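Manganese lipoxygenase (Gaeumannomyces graminis, PDB 5FX8) uses a manganese centre to oxygenate linoleic and alpha-linolenic acids to 11S- and 13R-hydroperoxy fatty acids, the 11S products then being converted to 13R. Local coordinates at residues Tyr47-Asp53 with Asp310-Val314; Thr80-Pro84 with Tyr326-Pro330; Arg211-His217 with Cys234-Leu240. One frame throughout, in Å; residues are numbered along the deposited sequence.

Interaction 1: residues Tyr47-Asp53 with Asp310-Val314; sequences YTLPNND and DRHPV. Unlike the reference sequence in segment 47-53: N52 (reference Lys).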
loop_
_atom_site.group_PDB
_atom_site.type_symbol
_atom_site.label_atom_id
_atom_site.label_comp_id
_atom_site.label_asym_id
_atom_site.label_seq_id
_atom_site.Cartn_x
_atom_site.Cartn_y
_atom_site.Cartn_z
ATOM N N TYR A 47 -13.402 26.030 -8.518
ATOM C CA TYR A 47 -12.217 25.817 -9.351
ATOM C C TYR A 47 -12.474 26.380 -10.746
ATOM O O TYR A 47 -13.466 26.024 -11.383
ATOM C CB TYR A 47 -11.864 24.336 -9.455
ATOM C CG TYR A 47 -11.339 23.708 -8.203
ATOM C CD1 TYR A 47 -9.998 23.783 -7.875
ATOM C CD2 TYR A 47 -12.177 23.029 -7.353
ATOM C CE1 TYR A 47 -9.518 23.209 -6.742
ATOM C CE2 TYR A 47 -11.707 22.461 -6.222
ATOM C CZ TYR A 47 -10.375 22.547 -5.920
ATOM O OH TYR A 47 -9.908 21.950 -4.775
ATOM N N THR A 48 -11.592 27.245 -11.227
ATOM C CA THR A 48 -11.748 27.809 -12.555
ATOM C C THR A 48 -10.397 27.937 -13.244
ATOM O O THR A 48 -9.346 27.909 -12.611
ATOM C CB THR A 48 -12.391 29.200 -12.529
ATOM O OG1 THR A 48 -11.556 30.074 -11.777
ATOM C CG2 THR A 48 -13.774 29.183 -11.921
ATOM N N LEU A 49 -10.443 28.119 -14.549
ATOM C CA LEU A 49 -9.279 28.452 -15.343
ATOM C C LEU A 49 -8.900 29.915 -15.149
ATOM O O LEU A 49 -9.725 30.724 -14.738
ATOM C CB LEU A 49 -9.554 28.183 -16.811
ATOM C CG LEU A 49 -9.648 26.715 -17.194
ATOM C CD1 LEU A 49 -9.923 26.618 -18.682
ATOM C CD2 LEU A 49 -8.372 26.001 -16.826
ATOM N N PRO A 50 -7.640 30.278 -15.405
ATOM C CA PRO A 50 -7.253 31.687 -15.295
ATOM C C PRO A 50 -7.696 32.527 -16.469
ATOM O O PRO A 50 -7.745 33.750 -16.340
ATOM C CB PRO A 50 -5.730 31.619 -15.226
ATOM C CG PRO A 50 -5.398 30.395 -15.960
ATOM C CD PRO A 50 -6.464 29.417 -15.617
ATOM N N ASN A 51 -8.040 31.896 -17.590
ATOM C CA ASN A 51 -8.344 32.607 -18.831
ATOM C C ASN A 51 -9.322 33.755 -18.602
ATOM O O ASN A 51 -9.042 34.905 -18.960
ATOM C CB ASN A 51 -8.885 31.611 -19.859
ATOM C CG ASN A 51 -8.034 30.335 -19.944
ATOM O OD1 ASN A 51 -7.539 29.850 -18.927
ATOM N ND2 ASN A 51 -7.862 29.793 -21.152
ATOM N N ASN A 52 -10.446 33.488 -17.951
ATOM C CA ASN A 52 -11.436 34.552 -17.833
ATOM C C ASN A 52 -11.774 34.898 -16.398
ATOM O O ASN A 52 -12.941 35.059 -16.036
ATOM C CB ASN A 52 -12.681 34.163 -18.587
ATOM C CG ASN A 52 -12.409 34.063 -20.025
ATOM O OD1 ASN A 52 -12.088 35.043 -20.665
ATOM N ND2 ASN A 52 -12.494 32.875 -20.551
ATOM N N ASP A 53 -10.740 35.031 -15.596
ATOM C CA ASP A 53 -10.862 35.248 -14.184
ATOM C C ASP A 53 -10.697 36.730 -13.890
ATOM O O ASP A 53 -9.655 37.299 -14.241
ATOM C CB ASP A 53 -9.796 34.429 -13.469
ATOM C CG ASP A 53 -9.991 34.382 -12.002
ATOM O OD1 ASP A 53 -10.687 35.244 -11.461
ATOM O OD2 ASP A 53 -9.423 33.495 -11.365
ATOM N N ASP A 310 -3.891 27.499 -6.827
ATOM C CA ASP A 310 -4.639 26.567 -6.022
ATOM C C ASP A 310 -6.084 26.414 -6.513
ATOM O O ASP A 310 -6.695 25.366 -6.282
ATOM C CB ASP A 310 -4.562 27.005 -4.567
ATOM C CG ASP A 310 -3.189 26.738 -3.932
ATOM O OD1 ASP A 310 -2.396 25.861 -4.389
ATOM O OD2 ASP A 310 -2.913 27.407 -2.922
ATOM N N ARG A 311 -6.636 27.401 -7.218
ATOM C CA ARG A 311 -8.010 27.304 -7.712
ATOM C C ARG A 311 -8.105 26.714 -9.105
ATOM O O ARG A 311 -9.203 26.580 -9.624
ATOM C CB ARG A 311 -8.696 28.673 -7.680
ATOM C CG ARG A 311 -8.706 29.286 -6.301
ATOM C CD ARG A 311 -9.500 30.582 -6.229
ATOM N NE ARG A 311 -8.842 31.758 -6.809
ATOM C CZ ARG A 311 -9.300 32.429 -7.861
ATOM N NH1 ARG A 311 -10.411 32.044 -8.472
ATOM N NH2 ARG A 311 -8.647 33.488 -8.308
ATOM N N HIS A 312 -7.004 26.340 -9.695
ATOM C CA HIS A 312 -7.004 25.664 -10.982
ATOM C C HIS A 312 -7.538 24.238 -10.856
ATOM O O HIS A 312 -7.099 23.494 -9.977
ATOM C CB HIS A 312 -5.607 25.638 -11.520
ATOM C CG HIS A 312 -5.534 25.377 -12.977
ATOM N ND1 HIS A 312 -5.970 24.208 -13.542
ATOM C CD2 HIS A 312 -5.069 26.132 -13.989
ATOM C CE1 HIS A 312 -5.774 24.250 -14.842
ATOM N NE2 HIS A 312 -5.231 25.410 -15.138
ATOM N N PRO A 313 -8.466 23.817 -11.720
ATOM C CA PRO A 313 -9.053 22.462 -11.581
ATOM C C PRO A 313 -8.054 21.316 -11.684
ATOM O O PRO A 313 -8.230 20.258 -11.052
ATOM C CB PRO A 313 -10.080 22.429 -12.724
ATOM C CG PRO A 313 -10.410 23.860 -12.940
ATOM C CD PRO A 313 -9.161 24.620 -12.735
ATOM N N VAL A 314 -7.010 21.498 -12.473
ATOM C CA VAL A 314 -5.996 20.462 -12.586
ATOM C C VAL A 314 -5.170 20.377 -11.303
ATOM O O VAL A 314 -4.778 19.285 -10.879
ATOM C CB VAL A 314 -5.120 20.711 -13.822
ATOM C CG1 VAL A 314 -4.036 19.718 -13.870
ATOM C CG2 VAL A 314 -5.943 20.591 -15.050
HETATM O O HOH W 1 -12.245 29.922 -8.718
#
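The phenol ring of Y47 lies along the turn made by D310-P313: its CE1 is 3.6 Å from D310 O, its CD1 is 3.6 Å from H312 O, and CB of Y47 rests 3.8 Å from CG of P313. The flat ring can lie against backbone carbonyls, which suits a partly exposed place. Next to it the two chains join directly. T48 N donates to R311 O at 3.0 Å, and the same carbonyl receives a CA-H...O contact from Y47 CA at 3.1 Å. Beyond this junction L49 CD2 approaches H312 NE2 to 3.6 Å and P50 CD lies 3.9 Å from H312 CD2, so apolar groups pack against the imidazole.

R311 reaches back along 47-53. Its NH2 forms a salt bridge with D53 OD2 at 3.2 Å, and a water bridges its NH1 (2.8 Å) to T48 OG1 (3.1 Å). The length of arginine lets its guanidinium reach D53 while its backbone carbonyl holds T48; D53 has a second partner in R59.

H312 is the N-cap of helix 313-321: its ND1 accepts from V314 N at 3.1 Å, while NE2 bonds to D433. P313 fits the first turn, where no helical acceptor waits for an amide hydrogen. The contact joins the loop preceding helix 56-69 to the start of helix 313-321, with helix 396-420 touching L49, H312 and P313, helix 434-444 touching P50, H312 and V314, and R59 of helix 56-69 lying against R311.

Interaction 2: residues Thr80-Pro84 with Tyr326-Pro330; sequences TTFYP and YAIRP
Build T81-P84 extended, running into strand 83-85, with T80 kinked ahead of them (phi/psi about -128/-79). Residues 326-330 form a turn of near-helical backbone (Y326 about -80/4, A327 about -84/-24) leading into helix 328-336. The backbones stay well apart, Y83 and Y326 CA atoms being 8.3 Å from each other, so side chains fill the gap. Y83 (chi1 t, chi2 about 85°) is one large bump, R329 the other. The Y83 ring drops into the hollow bounded by Y326 (chi1 m), R329 and P330, with CE1 4.1 Å from Y326 CD1, at that ring's edge, and CZ 4.0 Å from P330 CD. Y83 OH donates to Y326 O at 2.5 Å, a short bond whose hydroxyl position is less certain. This buried packing closes on the lipoxygenase metal-site helix 268-305: R329 NE pairs with E298, and Y326 OH bonds to H301. R329 (chi1 m, chi2 t, chi3 about -118°, between wells, chi4 near 180°) extends alongside Y83, whose CD1 sits over one guanidinium face, 3.6 Å from R329 NE. R329 NH1 donates to T81 O at 2.8 Å and NH2 weakly to F82 O at 3.2 Å, an arginine matching successive carbonyls. P84 CG fills the remaining notch, 3.6 Å from Y326 CE1.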
loop_
_atom_site.group_PDB
_atom_site.type_symbol
_atom_site.label_atom_id
_atom_site.label_comp_id
_atom_site.label_asym_id
_atom_site.label_seq_id
_atom_site.Cartn_x
_atom_site.Cartn_y
_atom_site.Cartn_z
ATOM N N THR A 80 17.476 10.848 -6.947
ATOM C CA THR A 80 16.666 10.935 -8.156
ATOM C C THR A 80 16.170 12.356 -8.380
ATOM O O THR A 80 16.722 13.111 -9.175
ATOM C CB THR A 80 15.438 9.999 -8.107
ATOM O OG1 THR A 80 14.466 10.483 -7.160
ATOM C CG2 THR A 80 15.826 8.544 -7.793
ATOM N N THR A 81 15.132 12.717 -7.659
ATOM C CA THR A 81 14.273 13.844 -7.952
ATOM C C THR A 81 14.332 14.836 -6.797
ATOM O O THR A 81 14.531 14.444 -5.651
ATOM C CB THR A 81 12.848 13.302 -8.181
ATOM O OG1 THR A 81 12.715 12.808 -9.507
ATOM C CG2 THR A 81 11.849 14.294 -7.944
ATOM N N PHE A 82 14.168 16.119 -7.097
ATOM C CA PHE A 82 14.115 17.126 -6.052
ATOM C C PHE A 82 12.952 16.842 -5.106
ATOM O O PHE A 82 11.880 16.418 -5.526
ATOM C CB PHE A 82 13.950 18.525 -6.670
ATOM C CG PHE A 82 15.109 18.985 -7.535
ATOM C CD1 PHE A 82 16.424 18.811 -7.134
ATOM C CD2 PHE A 82 14.877 19.629 -8.750
ATOM C CE1 PHE A 82 17.469 19.260 -7.928
ATOM C CE2 PHE A 82 15.935 20.066 -9.550
ATOM C CZ PHE A 82 17.214 19.878 -9.138
ATOM N N TYR A 83 13.166 17.076 -3.836
ATOM C CA TYR A 83 12.140 17.008 -2.809
ATOM C C TYR A 83 11.852 18.415 -2.313
ATOM O O TYR A 83 12.767 19.230 -2.224
ATOM C CB TYR A 83 12.581 16.120 -1.643
ATOM C CG TYR A 83 11.519 15.899 -0.604
ATOM C CD1 TYR A 83 10.577 14.893 -0.749
ATOM C CD2 TYR A 83 11.449 16.692 0.517
ATOM C CE1 TYR A 83 9.624 14.697 0.191
ATOM C CE2 TYR A 83 10.504 16.497 1.441
ATOM C CZ TYR A 83 9.595 15.508 1.282
ATOM O OH TYR A 83 8.642 15.330 2.244
ATOM N N PRO A 84 10.596 18.754 -2.047
ATOM C CA PRO A 84 10.266 20.144 -1.729
ATOM C C PRO A 84 10.842 20.589 -0.413
ATOM O O PRO A 84 10.775 19.881 0.588
ATOM C CB PRO A 84 8.733 20.147 -1.675
ATOM C CG PRO A 84 8.364 18.811 -1.499
ATOM C CD PRO A 84 9.372 17.968 -2.213
ATOM N N TYR A 326 4.024 13.205 0.130
ATOM C CA TYR A 326 5.274 13.774 0.589
ATOM C C TYR A 326 5.744 13.195 1.907
ATOM O O TYR A 326 6.765 13.636 2.443
ATOM C CB TYR A 326 5.133 15.269 0.686
ATOM C CG TYR A 326 5.053 15.902 -0.660
ATOM C CD1 TYR A 326 6.106 15.795 -1.540
ATOM C CD2 TYR A 326 3.942 16.614 -1.045
ATOM C CE1 TYR A 326 6.061 16.383 -2.744
ATOM C CE2 TYR A 326 3.881 17.199 -2.256
ATOM C CZ TYR A 326 4.951 17.082 -3.107
ATOM O OH TYR A 326 4.936 17.679 -4.331
ATOM N N ALA A 327 5.017 12.220 2.423
ATOM C CA ALA A 327 5.429 11.487 3.588
ATOM C C ALA A 327 6.387 10.351 3.270
ATOM O O ALA A 327 7.180 9.986 4.133
ATOM C CB ALA A 327 4.200 10.942 4.308
ATOM N N ILE A 328 6.382 9.820 2.050
ATOM C CA ILE A 328 7.052 8.545 1.815
ATOM C C ILE A 328 8.568 8.690 1.917
ATOM O O ILE A 328 9.237 7.825 2.488
ATOM C CB ILE A 328 6.619 7.931 0.467
ATOM C CG1 ILE A 328 5.100 7.776 0.412
ATOM C CG2 ILE A 328 7.238 6.557 0.275
ATOM C CD1 ILE A 328 4.525 6.957 1.507
ATOM N N ARG A 329 9.142 9.766 1.388
ATOM C CA ARG A 329 10.588 9.929 1.535
ATOM C C ARG A 329 11.017 10.184 2.988
ATOM O O ARG A 329 11.946 9.508 3.463
ATOM C CB ARG A 329 11.086 11.001 0.563
ATOM C CG ARG A 329 10.990 10.548 -0.880
ATOM C CD ARG A 329 11.998 11.233 -1.799
ATOM N NE ARG A 329 11.369 12.030 -2.859
ATOM C CZ ARG A 329 12.026 12.705 -3.792
ATOM N NH1 ARG A 329 13.340 12.690 -3.824
ATOM N NH2 ARG A 329 11.363 13.390 -4.692
ATOM N N PRO A 330 10.402 11.095 3.747
ATOM C CA PRO A 330 10.814 11.260 5.149
ATOM C C PRO A 330 10.625 10.025 6.015
ATOM O O PRO A 330 11.490 9.700 6.849
ATOM C CB PRO A 330 9.915 12.397 5.626
ATOM C CG PRO A 330 9.525 13.074 4.459
ATOM C CD PRO A 330 9.426 12.117 3.364
#

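Interaction 3: residues Arg211-His217 with Cys234-Leu240; sequences RLFLVDH and CQGLFYL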
loop_
_atom_site.group_PDB
_atom_site.type_symbol
_atom_site.label_atom_id
_atom_site.label_comp_id
_atom_site.label_asym_id
_atom_site.label_seq_id
_atom_site.Cartn_x
_atom_site.Cartn_y
_atom_site.Cartn_z
ATOM N N ARG A 211 11.588 -15.493 -29.796
ATOM C CA ARG A 211 10.914 -16.224 -28.732
ATOM C C ARG A 211 11.708 -16.268 -27.426
ATOM O O ARG A 211 11.281 -16.947 -26.502
ATOM C CB ARG A 211 10.602 -17.649 -29.188
ATOM C CG ARG A 211 9.955 -17.718 -30.536
ATOM C CD ARG A 211 9.581 -19.112 -30.960
ATOM N NE ARG A 211 8.269 -19.522 -30.482
ATOM C CZ ARG A 211 7.160 -19.561 -31.213
ATOM N NH1 ARG A 211 7.168 -19.208 -32.477
ATOM N NH2 ARG A 211 6.032 -19.961 -30.673
ATOM N N LEU A 212 12.837 -15.561 -27.320
ATOM C CA LEU A 212 13.640 -15.510 -26.101
ATOM C C LEU A 212 13.454 -14.182 -25.377
ATOM O O LEU A 212 13.500 -13.121 -25.998
ATOM C CB LEU A 212 15.126 -15.709 -26.394
ATOM C CG LEU A 212 15.707 -17.105 -26.577
ATOM C CD1 LEU A 212 17.182 -16.990 -26.514
ATOM C CD2 LEU A 212 15.234 -18.081 -25.546
ATOM N N PHE A 213 13.294 -14.254 -24.060
ATOM C CA PHE A 213 13.062 -13.115 -23.191
ATOM C C PHE A 213 14.037 -13.187 -22.025
ATOM O O PHE A 213 14.436 -14.267 -21.605
ATOM C CB PHE A 213 11.640 -13.097 -22.647
ATOM C CG PHE A 213 10.587 -13.077 -23.688
ATOM C CD1 PHE A 213 10.206 -14.240 -24.342
ATOM C CD2 PHE A 213 9.937 -11.902 -23.999
ATOM C CE1 PHE A 213 9.224 -14.211 -25.293
ATOM C CE2 PHE A 213 8.956 -11.884 -24.947
ATOM C CZ PHE A 213 8.608 -13.043 -25.594
ATOM N N LEU A 214 14.399 -12.033 -21.486
ATOM C CA LEU A 214 15.466 -11.946 -20.501
ATOM C C LEU A 214 15.033 -11.107 -19.320
ATOM O O LEU A 214 14.423 -10.059 -19.501
ATOM C CB LEU A 214 16.718 -11.320 -21.103
ATOM C CG LEU A 214 17.854 -10.978 -20.138
ATOM C CD1 LEU A 214 18.369 -12.207 -19.447
ATOM C CD2 LEU A 214 18.962 -10.351 -20.896
ATOM N N VAL A 215 15.365 -11.554 -18.117
ATOM C CA VAL A 215 15.363 -10.715 -16.930
ATOM C C VAL A 215 16.797 -10.601 -16.445
ATOM O O VAL A 215 17.436 -11.611 -16.147
ATOM C CB VAL A 215 14.476 -11.288 -15.828
ATOM C CG1 VAL A 215 14.577 -10.430 -14.573
ATOM C CG2 VAL A 215 13.078 -11.367 -16.313
ATOM N N ASP A 216 17.296 -9.382 -16.339
ATOM C CA ASP A 216 18.703 -9.140 -16.028
ATOM C C ASP A 216 18.811 -8.465 -14.666
ATOM O O ASP A 216 18.735 -7.242 -14.579
ATOM C CB ASP A 216 19.357 -8.282 -17.116
ATOM C CG ASP A 216 20.877 -8.332 -17.077
ATOM O OD1 ASP A 216 21.431 -8.643 -16.029
ATOM O OD2 ASP A 216 21.537 -8.070 -18.091
ATOM N N HIS A 217 19.031 -9.228 -13.603
ATOM C CA HIS A 217 19.361 -8.634 -12.313
ATOM C C HIS A 217 20.853 -8.651 -12.018
ATOM O O HIS A 217 21.240 -8.604 -10.856
ATOM C CB HIS A 217 18.621 -9.336 -11.182
ATOM C CG HIS A 217 17.150 -9.144 -11.234
ATOM N ND1 HIS A 217 16.578 -7.956 -11.607
ATOM C CD2 HIS A 217 16.130 -10.001 -11.013
ATOM C CE1 HIS A 217 15.266 -8.079 -11.592
ATOM N NE2 HIS A 217 14.968 -9.312 -11.239
ATOM N N CYS A 234 21.067 -12.714 -10.439
ATOM C CA CYS A 234 20.586 -13.659 -11.434
ATOM C C CYS A 234 20.201 -12.984 -12.740
ATOM O O CYS A 234 19.674 -11.871 -12.768
ATOM C CB CYS A 234 19.394 -14.428 -10.899
ATOM S SG CYS A 234 19.869 -15.602 -9.656
ATOM N N GLN A 235 20.498 -13.664 -13.827
ATOM C CA GLN A 235 19.897 -13.397 -15.114
ATOM C C GLN A 235 19.009 -14.587 -15.394
ATOM O O GLN A 235 19.457 -15.725 -15.288
ATOM C CB GLN A 235 20.944 -13.246 -16.205
ATOM C CG GLN A 235 21.849 -12.094 -16.024
ATOM C CD GLN A 235 22.834 -12.006 -17.135
ATOM O OE1 GLN A 235 22.905 -10.998 -17.833
ATOM N NE2 GLN A 235 23.600 -13.062 -17.327
ATOM N N GLY A 236 17.749 -14.326 -15.712
ATOM C CA GLY A 236 16.803 -15.366 -16.055
ATOM C C GLY A 236 16.480 -15.286 -17.537
ATOM O O GLY A 236 16.191 -14.209 -18.061
ATOM N N LEU A 237 16.552 -16.435 -18.195
ATOM C CA LEU A 237 16.201 -16.574 -19.596
ATOM C C LEU A 237 14.880 -17.317 -19.689
ATOM O O LEU A 237 14.713 -18.378 -19.080
ATOM C CB LEU A 237 17.284 -17.325 -20.342
ATOM C CG LEU A 237 17.423 -17.141 -21.834
ATOM C CD1 LEU A 237 17.583 -15.696 -22.162
ATOM C CD2 LEU A 237 18.662 -17.895 -22.227
ATOM N N PHE A 238 13.936 -16.740 -20.426
ATOM C CA PHE A 238 12.619 -17.318 -20.591
ATOM C C PHE A 238 12.319 -17.461 -22.072
ATOM O O PHE A 238 12.927 -16.801 -22.908
ATOM C CB PHE A 238 11.582 -16.471 -19.911
ATOM C CG PHE A 238 11.854 -16.240 -18.475
ATOM C CD1 PHE A 238 12.728 -15.255 -18.066
ATOM C CD2 PHE A 238 11.207 -16.988 -17.522
ATOM C CE1 PHE A 238 12.957 -15.045 -16.745
ATOM C CE2 PHE A 238 11.433 -16.784 -16.205
ATOM C CZ PHE A 238 12.306 -15.817 -15.806
ATOM N N TYR A 239 11.397 -18.350 -22.411
ATOM C CA TYR A 239 11.066 -18.522 -23.814
ATOM C C TYR A 239 9.589 -18.808 -23.991
ATOM O O TYR A 239 8.909 -19.279 -23.089
ATOM C CB TYR A 239 11.889 -19.631 -24.481
ATOM C CG TYR A 239 11.404 -21.040 -24.278
ATOM C CD1 TYR A 239 11.451 -21.621 -23.044
ATOM C CD2 TYR A 239 10.969 -21.801 -25.341
ATOM C CE1 TYR A 239 11.051 -22.913 -22.848
ATOM C CE2 TYR A 239 10.556 -23.104 -25.164
ATOM C CZ TYR A 239 10.602 -23.651 -23.906
ATOM O OH TYR A 239 10.217 -24.931 -23.664
ATOM N N LEU A 240 9.091 -18.495 -25.174
ATOM C CA LEU A 240 7.737 -18.846 -25.560
ATOM C C LEU A 240 7.781 -20.170 -26.320
ATOM O O LEU A 240 8.424 -20.262 -27.367
ATOM C CB LEU A 240 7.131 -17.721 -26.395
ATOM C CG LEU A 240 5.647 -17.824 -26.726
ATOM C CD1 LEU A 240 4.825 -18.127 -25.494
ATOM C CD2 LEU A 240 5.203 -16.527 -27.342
#
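Seven hydrogen bonds join these antiparallel strands. F213 and F238 exchange a reciprocal pair, N to O in both directions at 2.8 Å; V215 and G236 do the same, again N to O at 2.8 Å each way. At one end L240 N donates to R211 O at 3.0 Å, and R211 NE reaches L240 O at 3.2 Å, so the arginine side chain carries the bonding beyond the strand. At the other, H217 N meets C234 O at 2.8 Å. The non-hydrogen-bonded pairs are L212-Y239, L214-L237 and D216-Q235.

On the face bearing F213, V215 and F238, F213 CB lies 4.3 Å from F238 CB, and V215 CG2 packs 3.7 Å from F238 CE1. G236 makes this possible: a CB there would be crowded by the F238 ring. The other face carries L212, L214, L237 and Y239, with D216 and Q235 at its end; L212 CD2 is 3.8 Å from Y239 CB.

Together they form the second and third strands of a five-stranded antiparallel sheet, flanked by strands 177-178 and 246-253. Helix 268-305 backs V215, H217 and C234, where H217 NE2 bonds to D282, and helix 203-208 leans on R211, L212 and Y239.

In the fold
Interactions 1 and 2 tie early parts of the chain to two consecutive helices, 313-321 and 328-336. Their segments alternate along the sequence; their centres lie 27 Å apart and their nearest atoms about 11 Å. Interaction 3 joins neighbouring strands within the chain loops that both of the others close, but on the opposite side of the chain's centre from each, 49 Å from interaction 1 and 33 Å from interaction 2, centre to centre. Of the three, interaction 2 lies near the catalytic metal: the R329 side chain is about 6 Å from that of the manganese ligand H294 and about 10 Å from the metal itself. Helix 268-305, which supplies H290 and H294, touches both interactions 2 and 3.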